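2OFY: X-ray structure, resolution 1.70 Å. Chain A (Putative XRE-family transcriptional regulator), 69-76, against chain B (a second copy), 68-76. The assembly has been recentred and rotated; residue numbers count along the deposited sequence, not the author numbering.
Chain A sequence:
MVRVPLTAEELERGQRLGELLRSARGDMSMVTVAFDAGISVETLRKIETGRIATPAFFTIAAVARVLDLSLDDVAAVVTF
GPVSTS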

# COMPACT_ATOMS: atom_id res chain seq x y z
N LEU A 69 -2.66 -1.62 -13.91
CA LEU A 69 -1.29 -1.30 -13.58
C LEU A 69 -0.87 -2.29 -12.47
O LEU A 69 -1.65 -2.54 -11.56
CB LEU A 69 -1.30 0.16 -13.14
CG LEU A 69 -0.06 0.86 -12.70
CD1 LEU A 69 0.93 0.97 -13.88
CD2 LEU A 69 -0.39 2.26 -12.07
N SER A 70 0.30 -2.92 -12.61
CA SER A 70 0.77 -3.84 -11.56
C SER A 70 1.40 -3.06 -10.41
O SER A 70 2.22 -2.17 -10.64
CB SER A 70 1.83 -4.81 -12.13
OG SER A 70 2.61 -5.42 -11.09
N LEU A 71 0.98 -3.37 -9.19
CA LEU A 71 1.54 -2.73 -7.97
C LEU A 71 3.04 -3.00 -7.84
O LEU A 71 3.74 -2.17 -7.30
CB LEU A 71 0.83 -3.24 -6.74
CG LEU A 71 -0.64 -2.79 -6.61
CD1 LEU A 71 -1.36 -3.36 -5.41
CD2 LEU A 71 -0.74 -1.27 -6.57
N ASP A 72 3.50 -4.16 -8.29
CA ASP A 72 4.94 -4.46 -8.24
C ASP A 72 5.71 -3.55 -9.16
O ASP A 72 6.81 -3.09 -8.79
CB ASP A 72 5.19 -5.91 -8.59
CG ASP A 72 4.55 -6.77 -7.59
OD1 ASP A 72 5.02 -6.74 -6.43
OD2 ASP A 72 3.47 -7.32 -7.92
N ASP A 73 5.12 -3.26 -10.33
CA ASP A 73 5.76 -2.34 -11.28
C ASP A 73 5.83 -0.93 -10.67
O ASP A 73 6.80 -0.22 -10.82
CB ASP A 73 5.04 -2.32 -12.62
CG ASP A 73 5.22 -3.63 -13.42
OD1 ASP A 73 6.20 -4.38 -13.21
OD2 ASP A 73 4.33 -3.89 -14.28
N VAL A 74 4.79 -0.56 -9.95
CA VAL A 74 4.72 0.77 -9.32
C VAL A 74 5.72 0.88 -8.15
O VAL A 74 6.48 1.84 -8.09
CB VAL A 74 3.29 1.01 -8.83
CG1 VAL A 74 3.19 2.19 -7.81
CG2 VAL A 74 2.36 1.28 -10.06
N ALA A 75 5.70 -0.11 -7.25
CA ALA A 75 6.59 -0.10 -6.07
C ALA A 75 8.06 -0.07 -6.49
O ALA A 75 8.88 0.46 -5.76
CB ALA A 75 6.30 -1.28 -5.18
N ALA A 76 8.38 -0.65 -7.66
CA ALA A 76 9.76 -0.67 -8.18
C ALA A 76 10.47 0.68 -8.29
O ALA A 76 11.71 0.72 -8.23
CB ALA A 76 9.80 -1.38 -9.52
N ASP B 68 9.74 -10.82 0.04
CA ASP B 68 9.80 -11.42 -1.28
C ASP B 68 8.41 -11.82 -1.75
O ASP B 68 8.17 -12.92 -2.26
CB ASP B 68 10.78 -12.62 -1.28
CG ASP B 68 11.02 -13.15 -2.67
OD1 ASP B 68 10.94 -12.37 -3.63
OD2 ASP B 68 11.26 -14.37 -2.81
N LEU B 69 7.48 -10.88 -1.57
CA LEU B 69 6.11 -11.10 -1.99
C LEU B 69 5.70 -10.17 -3.10
O LEU B 69 6.09 -8.98 -3.12
CB LEU B 69 5.15 -10.82 -0.84
CG LEU B 69 5.30 -11.60 0.45
CD1 LEU B 69 4.25 -11.05 1.40
CD2 LEU B 69 5.08 -13.12 0.17
N SER B 70 4.86 -10.68 -3.98
CA SER B 70 4.27 -9.84 -5.01
C SER B 70 3.14 -8.99 -4.41
O SER B 70 2.19 -9.54 -3.84
CB SER B 70 3.68 -10.74 -6.11
OG SER B 70 2.85 -10.02 -7.01
N LEU B 71 3.21 -7.68 -4.57
CA LEU B 71 2.09 -6.83 -4.12
C LEU B 71 0.76 -7.13 -4.81
O LEU B 71 -0.33 -7.04 -4.20
CB LEU B 71 2.43 -5.36 -4.30
CG LEU B 71 3.26 -4.74 -3.21
CD1 LEU B 71 3.52 -3.29 -3.65
CD2 LEU B 71 2.52 -4.80 -1.84
N ASP B 72 0.82 -7.52 -6.08
CA ASP B 72 -0.42 -7.88 -6.78
C ASP B 72 -1.04 -9.10 -6.10
O ASP B 72 -2.26 -9.16 -5.91
CB ASP B 72 -0.11 -8.15 -8.23
CG ASP B 72 0.21 -6.87 -9.01
OD1 ASP B 72 -0.31 -5.78 -8.67
OD2 ASP B 72 0.95 -6.99 -10.01
N ASP B 73 -0.19 -10.07 -5.71
CA ASP B 73 -0.66 -11.28 -5.02
C ASP B 73 -1.29 -10.90 -3.68
O ASP B 73 -2.38 -11.40 -3.34
CB ASP B 73 0.51 -12.23 -4.73
CG ASP B 73 1.03 -12.97 -5.98
OD1 ASP B 73 0.44 -12.83 -7.08
OD2 ASP B 73 2.06 -13.70 -5.81
N VAL B 74 -0.61 -10.06 -2.91
CA VAL B 74 -1.11 -9.50 -1.64
C VAL B 74 -2.51 -8.87 -1.82
O VAL B 74 -3.46 -9.24 -1.12
CB VAL B 74 -0.13 -8.52 -1.03
CG1 VAL B 74 -0.73 -7.83 0.19
CG2 VAL B 74 1.14 -9.28 -0.62
N ALA B 75 -2.64 -7.98 -2.80
CA ALA B 75 -3.91 -7.28 -3.03
C ALA B 75 -5.08 -8.25 -3.30
O ALA B 75 -6.20 -8.07 -2.78
CB ALA B 75 -3.73 -6.24 -4.18
N ALA B 76 -4.80 -9.28 -4.09
CA ALA B 76 -5.79 -10.26 -4.50
C ALA B 76 -6.31 -11.04 -3.30
O ALA B 76 -7.47 -11.45 -3.27
CB ALA B 76 -5.20 -11.21 -5.53
O HOH W 1 6.81 -6.22 -3.83

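The two stretches are the same segment from two copies of one protein, and they meet at the starts of their helices. The helix axes come within 9.3 Å of each other. Their N-to-C directions differ by 131°, so the helices run more against each other than along. The backbones are nearest where A:Leu71 CA lies 5.6 Å from B:Asp72 CA and A:Asp72 CA lies 5.5 Å from B:Leu71 CA. This reciprocal register gives most of the contacts a near-symmetric counterpart. Together the stretches bury 345 Å².

Within each chain the serine before the helix is the N-cap. A:Ser70 OG accepts weak bonds from A:Asp72 N at 3.2 Å and from A:Asp73 N at 3.4 Å. B:Ser70 OG accepts one weak bond, from B:Asp73 N at 3.3 Å. The first turn of a helix has amide groups with no carbonyl partner within the helix, and the cap meets part of that need.

The aspartate of the other chain meets more of it. B:Asp72 OD1 accepts from A:Leu71 N at 2.8 Å, and A:Asp72 OD1 accepts from B:Leu71 N, also at 2.8 Å. A:Asp72 OD2 takes a further bond from B:Asp72 N at 3.2 Å. This bond has no counterpart in the other direction. A carboxylate suits this place because free amides at a helix N-terminus favour negative charge.

The serine hydroxyls also donate across the contact. A:Ser70 OG bonds to B:Asp72 OD2 at 2.5 Å, a short distance. B:Ser70 OG bonds to A:Asp72 OD2 at 2.9 Å. Each hydroxyl thus accepts from its own helix and donates to the opposing carboxylate.

This arrangement brings two like charges together. A:Asp72 OD2 and B:Asp72 OD2 are 3.3 Å apart and do not bond to each other. The surrounding amide and hydroxyl donors can offset their repulsion.

The apolar contact centres on A:Leu71 and B:Leu71. Both CA-to-CB bonds point toward the other stretch, and A:Leu71 CB reaches B:Leu71 CB at 3.6 Å. Each leucine also touches an alanine one turn along the other helix. A:Leu71 CD1 is 3.9 Å from B:Ala75 CB, and B:Leu71 CD1 is 3.8 Å from A:Ala75 CB. The leucine ends thus lie against the alanine methyl groups of the opposing helix.

One water adds a bridge. Water 1 donates from its O to A:Asp72 OD1 at 3.2 Å and to B:Leu69 O at 2.9 Å. It links two acceptors that cannot bond directly.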